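Local coordinates for protein anti-H(O) lectin 1 (Ulex europaeus, PDB 1JXN) that binds L-fucose, as a calcium- and manganese-containing legume lectin that recognises the fucosylated H(O) blood-group antigen, at residues K83-G88 / R222-E227; A123-T128 / F140-I145; D127-P132 / W158-G163. One frame throughout, in Å; residues are numbered along the deposited sequence.

Contact 1: K83-G88 / R222-E227; sequences KAATDG and RQATHE. With MFU (methyl alpha-L-fucopyranoside), chain E.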
loop_
_atom_site.group_PDB
_atom_site.type_symbol
_atom_site.label_atom_id
_atom_site.label_comp_id
_atom_site.label_asym_id
_atom_site.label_seq_id
_atom_site.Cartn_x
_atom_site.Cartn_y
_atom_site.Cartn_z
ATOM N N LYS A 83 -12.441 -21.614 -28.037
ATOM C CA LYS A 83 -12.458 -20.585 -29.070
ATOM C C LYS A 83 -13.688 -19.711 -28.932
ATOM O O LYS A 83 -13.680 -18.554 -29.360
ATOM C CB LYS A 83 -12.403 -21.214 -30.470
ATOM N N ALA A 84 -14.709 -20.245 -28.265
ATOM C CA ALA A 84 -15.955 -19.527 -28.050
ATOM C C ALA A 84 -16.125 -19.007 -26.621
ATOM O O ALA A 84 -17.170 -18.422 -26.293
ATOM C CB ALA A 84 -17.136 -20.410 -28.431
ATOM N N ALA A 85 -15.102 -19.185 -25.785
ATOM C CA ALA A 85 -15.162 -18.734 -24.393
ATOM C C ALA A 85 -15.023 -17.205 -24.220
ATOM O O ALA A 85 -14.269 -16.544 -24.938
ATOM C CB ALA A 85 -14.126 -19.460 -23.579
ATOM N N THR A 86 -15.793 -16.661 -23.278
ATOM C CA THR A 86 -15.815 -15.228 -22.958
ATOM C C THR A 86 -15.283 -15.006 -21.520
ATOM O O THR A 86 -15.192 -15.972 -20.744
ATOM C CB THR A 86 -17.279 -14.715 -22.991
ATOM O OG1 THR A 86 -18.034 -15.267 -21.895
ATOM C CG2 THR A 86 -17.929 -15.094 -24.292
ATOM N N ASP A 87 -14.838 -13.797 -21.156
ATOM C CA ASP A 87 -14.784 -12.577 -21.967
ATOM C C ASP A 87 -13.366 -12.054 -21.802
ATOM O O ASP A 87 -12.914 -11.227 -22.597
ATOM C CB ASP A 87 -15.703 -11.521 -21.410
ATOM C CG ASP A 87 -17.095 -11.682 -21.884
ATOM O OD1 ASP A 87 -17.894 -12.322 -21.172
ATOM O OD2 ASP A 87 -17.404 -11.152 -22.976
ATOM N N GLY A 88 -12.724 -12.449 -20.697
ATOM C CA GLY A 88 -11.352 -12.049 -20.445
ATOM C C GLY A 88 -11.066 -11.371 -19.118
ATOM O O GLY A 88 -11.894 -11.377 -18.201
ATOM N N ARG A 222 -20.845 -19.602 -22.241
ATOM C CA ARG A 222 -19.447 -19.511 -22.662
ATOM C C ARG A 222 -18.558 -19.214 -21.440
ATOM O O ARG A 222 -17.610 -18.422 -21.529
ATOM C CB ARG A 222 -19.291 -18.398 -23.711
ATOM C CG ARG A 222 -20.243 -18.507 -24.890
ATOM C CD ARG A 222 -20.330 -17.201 -25.682
ATOM N NE ARG A 222 -19.581 -17.235 -26.940
ATOM C CZ ARG A 222 -20.129 -17.052 -28.142
ATOM N NH1 ARG A 222 -21.435 -16.823 -28.263
ATOM N NH2 ARG A 222 -19.371 -17.094 -29.229
ATOM N N GLN A 223 -18.837 -19.884 -20.321
ATOM C CA GLN A 223 -18.087 -19.663 -19.083
ATOM C C GLN A 223 -16.648 -20.162 -19.031
ATOM O O GLN A 223 -16.317 -21.221 -19.564
ATOM C CB GLN A 223 -18.863 -20.202 -17.887
ATOM C CG GLN A 223 -20.163 -19.446 -17.618
ATOM C CD GLN A 223 -20.780 -19.787 -16.276
ATOM O OE1 GLN A 223 -20.577 -20.876 -15.752
ATOM N NE2 GLN A 223 -21.546 -18.852 -15.716
ATOM N N ALA A 224 -15.801 -19.364 -18.388
ATOM C CA ALA A 224 -14.379 -19.664 -18.194
ATOM C C ALA A 224 -13.909 -18.778 -17.050
ATOM O O ALA A 224 -14.450 -17.683 -16.848
ATOM C CB ALA A 224 -13.582 -19.325 -19.442
ATOM N N THR A 225 -12.948 -19.257 -16.267
ATOM C CA THR A 225 -12.424 -18.445 -15.177
ATOM C C THR A 225 -11.052 -17.879 -15.553
ATOM O O THR A 225 -10.274 -18.517 -16.282
ATOM C CB THR A 225 -12.361 -19.196 -13.816
ATOM O OG1 THR A 225 -11.872 -18.299 -12.811
ATOM C CG2 THR A 225 -11.443 -20.420 -13.887
ATOM N N HIS A 226 -10.771 -16.675 -15.063
ATOM C CA HIS A 226 -9.525 -15.989 -15.355
ATOM C C HIS A 226 -8.834 -15.733 -14.024
ATOM O O HIS A 226 -9.389 -15.055 -13.162
ATOM C CB HIS A 226 -9.851 -14.675 -16.068
ATOM C CG HIS A 226 -10.873 -14.825 -17.158
ATOM N ND1 HIS A 226 -12.229 -14.810 -16.911
ATOM C CD2 HIS A 226 -10.738 -15.046 -18.486
ATOM C CE1 HIS A 226 -12.887 -15.028 -18.034
ATOM N NE2 HIS A 226 -12.003 -15.172 -19.006
ATOM N N GLU A 227 -7.624 -16.262 -13.854
ATOM C CA GLU A 227 -6.911 -16.099 -12.592
ATOM C C GLU A 227 -5.433 -15.712 -12.627
ATOM O O GLU A 227 -4.638 -16.260 -13.404
ATOM C CB GLU A 227 -7.118 -17.330 -11.706
ATOM C CG GLU A 227 -7.258 -18.668 -12.430
ATOM C CD GLU A 227 -8.412 -19.509 -11.890
ATOM O OE1 GLU A 227 -8.341 -20.754 -11.948
ATOM O OE2 GLU A 227 -9.409 -18.921 -11.422
HETATM C C1 MFU E . -22.965 -10.044 -25.120
HETATM C C2 MFU E . -22.463 -9.002 -24.091
HETATM C C3 MFU E . -22.085 -9.766 -22.802
HETATM C C4 MFU E . -20.989 -10.808 -23.135
HETATM C C5 MFU E . -21.513 -11.789 -24.186
HETATM C C6 MFU E . -20.426 -12.834 -24.543
HETATM O O1 MFU E . -24.193 -10.680 -24.596
HETATM O O2 MFU E . -23.479 -8.017 -23.853
HETATM O O3 MFU E . -21.623 -8.853 -21.822
HETATM O O4 MFU E . -19.830 -10.148 -23.637
HETATM O O5 MFU E . -21.923 -11.069 -25.371
HETATM C CM MFU E . -25.558 -10.221 -24.431
#
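Ala-84 and Arg-222 meet where two loops of the legume lectin fold come together beside the fucose site, just ahead of strands 88-94 and 224-236. The carbonyl O of Ala-84 takes a 2.8 Å hydrogen bond from Arg-222 NE, which lies in the carbonyl plane, while the oxygen sits slightly out of the guanidinium plane. CB, CG and CD of the arginine already lie close to that same oxygen, and the bend at chi3 (104°) then brings NE onto it. Ala-85 follows with a small apolar touch, its CB 4.2 Å from Ala-224 CB. At Thr-86 the backbone closes the join: Thr-86 N points almost straight at Arg-222 O, 3.1 Å away at 175°. The threonine methyl CG2 touches both Arg-222 and the ligand, 3.5 Å from Arg-222 CD and 3.4 Å from C6 of the methyl fucoside, so it lends the sugar's methyl group an apolar neighbour. The Thr-86 to Asp-87 peptide is cis, as is the equivalent bond in other legume lectins, and the aspartate CB points away from residues 222-227. Asp-87 OD2 accepts a 2.7 Å hydrogen bond from sugar O4; Glu-44, Gly-105 and Asn-134 bind the same sugar. Asp-87 and Gly-88 both face Ser-217, forming a classic beta bulge where strand 88-94 begins. On residues 222-227, the His-226 ring is fixed through ND1 by Asn-35 OD1, with Thr-86 O at its edge and Gly-88 O 3.6 Å above its plane, over the centre.

Contact 2: A123-T128 / F140-I145; sequences AVEFDT and FPHIGI. With MN (manganese (II) ion), chain F; CA (calcium ion), chain G.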
loop_
_atom_site.group_PDB
_atom_site.type_symbol
_atom_site.label_atom_id
_atom_site.label_comp_id
_atom_site.label_asym_id
_atom_site.label_seq_id
_atom_site.Cartn_x
_atom_site.Cartn_y
_atom_site.Cartn_z
ATOM N N ALA A 123 -7.365 0.820 -18.844
ATOM C CA ALA A 123 -7.185 -0.593 -18.656
ATOM C C ALA A 123 -6.531 -1.239 -19.850
ATOM O O ALA A 123 -6.711 -0.800 -20.981
ATOM C CB ALA A 123 -8.532 -1.226 -18.393
ATOM N N VAL A 124 -5.727 -2.255 -19.580
ATOM C CA VAL A 124 -5.068 -3.026 -20.616
ATOM C C VAL A 124 -5.855 -4.335 -20.630
ATOM O O VAL A 124 -5.684 -5.179 -19.746
ATOM C CB VAL A 124 -3.581 -3.299 -20.269
ATOM C CG1 VAL A 124 -2.967 -4.223 -21.288
ATOM C CG2 VAL A 124 -2.808 -2.005 -20.221
ATOM N N GLU A 125 -6.772 -4.469 -21.582
ATOM C CA GLU A 125 -7.594 -5.664 -21.677
ATOM C C GLU A 125 -6.989 -6.809 -22.469
ATOM O O GLU A 125 -6.121 -6.627 -23.320
ATOM C CB GLU A 125 -8.967 -5.328 -22.254
ATOM C CG GLU A 125 -8.928 -4.799 -23.676
ATOM C CD GLU A 125 -10.247 -4.924 -24.394
ATOM O OE1 GLU A 125 -10.282 -5.625 -25.419
ATOM O OE2 GLU A 125 -11.245 -4.326 -23.956
ATOM N N PHE A 126 -7.436 -8.006 -22.114
ATOM C CA PHE A 126 -7.053 -9.260 -22.751
ATOM C C PHE A 126 -8.433 -9.843 -23.021
ATOM O O PHE A 126 -8.992 -10.588 -22.202
ATOM C CB PHE A 126 -6.258 -10.133 -21.783
ATOM C CG PHE A 126 -5.021 -9.473 -21.269
ATOM C CD1 PHE A 126 -5.102 -8.466 -20.311
ATOM C CD2 PHE A 126 -3.783 -9.804 -21.786
ATOM C CE1 PHE A 126 -3.976 -7.794 -19.879
ATOM C CE2 PHE A 126 -2.641 -9.137 -21.363
ATOM C CZ PHE A 126 -2.743 -8.126 -20.406
ATOM N N ASP A 127 -9.006 -9.395 -24.138
ATOM C CA ASP A 127 -10.347 -9.757 -24.582
ATOM C C ASP A 127 -10.378 -11.091 -25.324
ATOM O O ASP A 127 -9.748 -11.242 -26.367
ATOM C CB ASP A 127 -10.853 -8.643 -25.488
ATOM C CG ASP A 127 -12.345 -8.635 -25.635
ATOM O OD1 ASP A 127 -12.905 -7.535 -25.793
ATOM O OD2 ASP A 127 -12.966 -9.716 -25.592
ATOM N N THR A 128 -11.130 -12.056 -24.806
ATOM C CA THR A 128 -11.203 -13.369 -25.442
ATOM C C THR A 128 -12.341 -13.573 -26.448
ATOM O O THR A 128 -12.349 -14.577 -27.160
ATOM C CB THR A 128 -11.232 -14.503 -24.408
ATOM O OG1 THR A 128 -12.413 -14.389 -23.613
ATOM C CG2 THR A 128 -10.016 -14.444 -23.494
ATOM N N PHE A 140 -12.091 -11.079 -33.586
ATOM C CA PHE A 140 -11.190 -12.091 -33.033
ATOM C C PHE A 140 -10.727 -11.752 -31.612
ATOM O O PHE A 140 -10.834 -10.602 -31.163
ATOM C CB PHE A 140 -9.951 -12.261 -33.930
ATOM C CG PHE A 140 -9.333 -10.964 -34.379
ATOM C CD1 PHE A 140 -9.288 -10.637 -35.736
ATOM C CD2 PHE A 140 -8.806 -10.062 -33.457
ATOM C CE1 PHE A 140 -8.723 -9.430 -36.163
ATOM C CE2 PHE A 140 -8.245 -8.862 -33.874
ATOM C CZ PHE A 140 -8.203 -8.540 -35.231
ATOM N N PRO A 141 -10.252 -12.771 -30.864
ATOM C CA PRO A 141 -9.769 -12.516 -29.502
ATOM C C PRO A 141 -8.563 -11.569 -29.622
ATOM O O PRO A 141 -7.787 -11.667 -30.586
ATOM C CB PRO A 141 -9.371 -13.921 -29.013
ATOM C CG PRO A 141 -9.157 -14.716 -30.282
ATOM C CD PRO A 141 -10.256 -14.215 -31.164
ATOM N N HIS A 142 -8.401 -10.653 -28.672
ATOM C CA HIS A 142 -7.311 -9.696 -28.755
ATOM C C HIS A 142 -6.951 -9.044 -27.422
ATOM O O HIS A 142 -7.560 -9.321 -26.371
ATOM C CB HIS A 142 -7.711 -8.588 -29.740
ATOM C CG HIS A 142 -8.926 -7.839 -29.304
ATOM N ND1 HIS A 142 -10.157 -8.420 -29.110
ATOM C CD2 HIS A 142 -9.058 -6.548 -28.906
ATOM C CE1 HIS A 142 -10.979 -7.503 -28.592
ATOM N NE2 HIS A 142 -10.359 -6.349 -28.450
ATOM N N ILE A 143 -5.977 -8.136 -27.510
ATOM C CA ILE A 143 -5.474 -7.358 -26.386
ATOM C C ILE A 143 -5.664 -5.883 -26.757
ATOM O O ILE A 143 -5.440 -5.501 -27.896
ATOM C CB ILE A 143 -3.993 -7.689 -26.152
ATOM C CG1 ILE A 143 -3.896 -9.071 -25.508
ATOM C CG2 ILE A 143 -3.299 -6.603 -25.323
ATOM C CD1 ILE A 143 -2.498 -9.608 -25.436
ATOM N N GLY A 144 -6.114 -5.061 -25.823
ATOM C CA GLY A 144 -6.311 -3.666 -26.141
ATOM C C GLY A 144 -6.164 -2.713 -24.968
ATOM O O GLY A 144 -6.148 -3.120 -23.805
ATOM N N ILE A 145 -6.017 -1.433 -25.288
ATOM C CA ILE A 145 -5.896 -0.390 -24.289
ATOM C C ILE A 145 -7.225 0.362 -24.282
ATOM O O ILE A 145 -7.628 0.924 -25.303
ATOM C CB ILE A 145 -4.727 0.529 -24.636
ATOM C CG1 ILE A 145 -3.412 -0.222 -24.390
ATOM C CG2 ILE A 145 -4.825 1.824 -23.856
ATOM C CD1 ILE A 145 -2.169 0.442 -24.950
HETATM MN MN MN F . -12.171 -5.527 -26.578
HETATM CA CA CA G . -14.938 -8.491 -25.942
HETATM O O HOH W 1 -13.731 -4.492 -25.400
HETATM O O HOH W 2 -11.089 -3.978 -27.663
HETATM O O HOH W 3 -15.306 -9.653 -24.059
HETATM O O HOH W 4 -15.564 -6.529 -24.799
#
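Glu-125 reaches across Gly-144 toward His-142 and a manganese ion. Glu-125 CB passes 3.9 Å from Gly-144 O. Glu-125 CG, set between the backbone N and the carbonyl carbon (chi1 63°), rests on the glycine backbone, 3.5 Å from Gly-144 N. From there the chain runs extended, and the carboxylate divides its work: Glu-125 OE1 binds manganese at 2.2 Å, while OE2 accepts a hydrogen bond from a water on the same ion. Glu-125 OE1 also comes 3.1 Å from His-142 NE2, at a poor angle for a hydrogen bond. The imidazole stands at 49° to the carboxylate plane. His-142 NE2 lies 2.7 Å from the manganese, a long bond, while ND1 donates to Phe-140 O, which helps fix the ring's rotation. Asp-127 CB lies over one face of this ring, 3.3 Å from His-142 CE1, and Asp-127 OD1 bridges manganese and calcium. On the other face of the sheet Phe-126 CD2 packs against Ile-143 CG1 at 3.8 Å. Backbone bonds pair Glu-125 with Gly-144 and Asp-127 with His-142, that from Asp-127 N being weak. Two antiparallel strands lending acidic groups and a histidine to paired manganese and calcium, with Asp-137 also binding both, are the hallmark of the legume lectin metal site.

Contact 3: D127-P132 / W158-G163; sequences DTIGSP and WNKRYG. With CA (calcium ion), chain G; MN (manganese (II) ion), chain F.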
loop_
_atom_site.group_PDB
_atom_site.type_symbol
_atom_site.label_atom_id
_atom_site.label_comp_id
_atom_site.label_asym_id
_atom_site.label_seq_id
_atom_site.Cartn_x
_atom_site.Cartn_y
_atom_site.Cartn_z
ATOM N N ASP A 127 -9.006 -9.395 -24.138
ATOM C CA ASP A 127 -10.347 -9.757 -24.582
ATOM C C ASP A 127 -10.378 -11.091 -25.324
ATOM O O ASP A 127 -9.748 -11.242 -26.367
ATOM C CB ASP A 127 -10.853 -8.643 -25.488
ATOM C CG ASP A 127 -12.345 -8.635 -25.635
ATOM O OD1 ASP A 127 -12.905 -7.535 -25.793
ATOM O OD2 ASP A 127 -12.966 -9.716 -25.592
ATOM N N THR A 128 -11.130 -12.056 -24.806
ATOM C CA THR A 128 -11.203 -13.369 -25.442
ATOM C C THR A 128 -12.341 -13.573 -26.448
ATOM O O THR A 128 -12.349 -14.577 -27.160
ATOM C CB THR A 128 -11.232 -14.503 -24.408
ATOM O OG1 THR A 128 -12.413 -14.389 -23.613
ATOM C CG2 THR A 128 -10.016 -14.444 -23.494
ATOM N N ILE A 129 -13.317 -12.661 -26.488
ATOM C CA ILE A 129 -14.419 -12.779 -27.454
ATOM C C ILE A 129 -14.827 -11.431 -28.078
ATOM O O ILE A 129 -15.311 -10.517 -27.398
ATOM C CB ILE A 129 -15.650 -13.532 -26.872
ATOM C CG1 ILE A 129 -16.417 -14.235 -28.001
ATOM C CG2 ILE A 129 -16.577 -12.586 -26.127
ATOM C CD1 ILE A 129 -15.693 -15.427 -28.619
ATOM N N GLY A 130 -14.592 -11.313 -29.385
ATOM C CA GLY A 130 -14.911 -10.082 -30.092
ATOM C C GLY A 130 -16.122 -10.196 -30.995
ATOM O O GLY A 130 -17.001 -11.034 -30.752
ATOM N N SER A 131 -16.180 -9.332 -32.011
ATOM C CA SER A 131 -17.275 -9.301 -32.997
ATOM C C SER A 131 -17.358 -10.641 -33.746
ATOM O O SER A 131 -16.324 -11.251 -34.036
ATOM C CB SER A 131 -17.054 -8.167 -34.000
ATOM O OG SER A 131 -18.291 -7.604 -34.390
ATOM N N PRO A 132 -18.573 -11.053 -34.175
ATOM C CA PRO A 132 -19.876 -10.388 -34.035
ATOM C C PRO A 132 -20.594 -10.555 -32.702
ATOM O O PRO A 132 -21.659 -9.961 -32.513
ATOM C CB PRO A 132 -20.681 -11.022 -35.155
ATOM C CG PRO A 132 -20.211 -12.441 -35.105
ATOM C CD PRO A 132 -18.715 -12.293 -34.966
ATOM N N TRP A 158 -5.028 -11.503 -30.659
ATOM C CA TRP A 158 -4.475 -12.455 -29.718
ATOM C C TRP A 158 -5.076 -13.848 -29.923
ATOM O O TRP A 158 -6.298 -14.023 -29.886
ATOM C CB TRP A 158 -4.762 -11.955 -28.296
ATOM C CG TRP A 158 -4.486 -12.927 -27.185
ATOM C CD1 TRP A 158 -3.455 -13.813 -27.100
ATOM C CD2 TRP A 158 -5.244 -13.070 -25.973
ATOM N NE1 TRP A 158 -3.517 -14.496 -25.910
ATOM C CE2 TRP A 158 -4.600 -14.064 -25.200
ATOM C CE3 TRP A 158 -6.394 -12.458 -25.468
ATOM C CZ2 TRP A 158 -5.073 -14.457 -23.942
ATOM C CZ3 TRP A 158 -6.868 -12.851 -24.211
ATOM C CH2 TRP A 158 -6.204 -13.842 -23.465
ATOM N N ASN A 159 -4.216 -14.824 -30.195
ATOM C CA ASN A 159 -4.661 -16.204 -30.343
ATOM C C ASN A 159 -4.563 -16.798 -28.943
ATOM O O ASN A 159 -3.507 -17.259 -28.506
ATOM C CB ASN A 159 -3.784 -16.967 -31.348
ATOM C CG ASN A 159 -3.849 -16.376 -32.754
ATOM O OD1 ASN A 159 -2.846 -16.328 -33.461
ATOM N ND2 ASN A 159 -5.033 -15.921 -33.162
ATOM N N LYS A 160 -5.678 -16.679 -28.230
ATOM C CA LYS A 160 -5.848 -17.127 -26.849
ATOM C C LYS A 160 -5.655 -18.618 -26.589
ATOM O O LYS A 160 -6.043 -19.457 -27.398
ATOM C CB LYS A 160 -7.238 -16.713 -26.359
ATOM C CG LYS A 160 -8.383 -17.314 -27.177
ATOM C CD LYS A 160 -9.750 -16.937 -26.622
ATOM C CE LYS A 160 -10.891 -17.567 -27.420
ATOM N NZ LYS A 160 -12.226 -17.337 -26.784
ATOM N N ARG A 161 -5.050 -18.948 -25.452
ATOM C CA ARG A 161 -4.839 -20.351 -25.076
ATOM C C ARG A 161 -5.387 -20.571 -23.666
ATOM O O ARG A 161 -5.299 -19.679 -22.816
ATOM C CB ARG A 161 -3.352 -20.716 -25.112
ATOM C CG ARG A 161 -2.638 -20.383 -26.399
ATOM C CD ARG A 161 -1.178 -20.757 -26.266
ATOM N NE ARG A 161 -0.362 -20.384 -27.421
ATOM C CZ ARG A 161 0.967 -20.440 -27.437
ATOM N NH1 ARG A 161 1.631 -20.843 -26.365
ATOM N NH2 ARG A 161 1.638 -20.096 -28.522
ATOM N N TYR A 162 -5.943 -21.752 -23.416
ATOM C CA TYR A 162 -6.506 -22.066 -22.103
ATOM C C TYR A 162 -5.769 -23.208 -21.423
ATOM O O TYR A 162 -4.958 -23.909 -22.052
ATOM C CB TYR A 162 -8.006 -22.400 -22.201
ATOM C CG TYR A 162 -8.891 -21.224 -22.541
ATOM C CD1 TYR A 162 -8.854 -20.644 -23.804
ATOM C CD2 TYR A 162 -9.743 -20.674 -21.587
ATOM C CE1 TYR A 162 -9.643 -19.534 -24.116
ATOM C CE2 TYR A 162 -10.543 -19.563 -21.879
ATOM C CZ TYR A 162 -10.484 -18.999 -23.149
ATOM O OH TYR A 162 -11.266 -17.898 -23.452
ATOM N N GLY A 163 -6.080 -23.404 -20.142
ATOM C CA GLY A 163 -5.460 -24.455 -19.346
ATOM C C GLY A 163 -4.260 -23.973 -18.550
ATOM O O GLY A 163 -3.597 -22.999 -18.920
HETATM CA CA CA G . -14.938 -8.491 -25.942
HETATM MN MN MN F . -12.171 -5.527 -26.578
HETATM O O HOH W 2 -11.089 -3.978 -27.663
HETATM O O HOH W 1 -13.731 -4.492 -25.400
HETATM O O HOH W 3 -15.306 -9.653 -24.059
HETATM O O HOH W 4 -15.564 -6.529 -24.799
#
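Lys-160 NZ is gripped by backbone carbonyls: it donates to Thr-128 O at 2.8 Å, tilted 34° from the carbonyl plane, and to Pro-82 O, with a weak bond to Lys-83 O besides. The ammonium therefore ties the loop after strand 122-127 to the one that leads into strand 88-94. Beyond CG the lysine chain is fully extended and passes across the threonine, Lys-160 CD 3.6 Å from Thr-128 CB. The threonine methyl meets Trp-158: the two side chains run together in one direction, with Thr-128 CG2 3.6 Å from Trp-158 CZ3, while Asp-127 O approaches Trp-158 CE3 obliquely. Trp-158 NE1 is held by Tyr-187 OH. The calcium-binding loop of the legume lectins starts here with an Asx turn: Asp-127 OD2 accepts from Ile-129 N at 3.1 Å (147°), the N-H coming in almost in line with the CG-OD2 bond. That turn carries Ile-129 O to the calcium at 2.5 Å, beside both carboxylate oxygens of Asp-127 and the ligands from Asn-134 and Asp-137. The Ile-129 side chain then lies about 4 Å, between nearest atoms, from the bound fucoside. Tyr-162 closes in on the threonine with the end of its side chain, Tyr-162 OH standing 3.5 Å from Thr-128 CB.

Overall arrangement
All three contacts are largely buried, but contact 2 lies deepest, its centre about 9 Å from the centre of the chain, against about 14 and 15 Å for the centres of contacts 1 and 3. Contact 2 is regular strand pairing within the seven-stranded sheet; the others join loops at one end of it, and contact 1 also takes in the start of a strand of the other sheet. Contacts 2 and 3 share Asp-127, Thr-128 and both metals; contact 1 bonds the sugar directly, and Ile-129 of contact 3 comes near it. Thr-128 N probably bonds Asp-87 O. Chemistry shifts accordingly: carboxylate and imidazole metal ligands in contact 2, a lysine among carbonyls beside a calcium-binding turn in contact 3, and arginine, backbone and sugar bonds in contact 1.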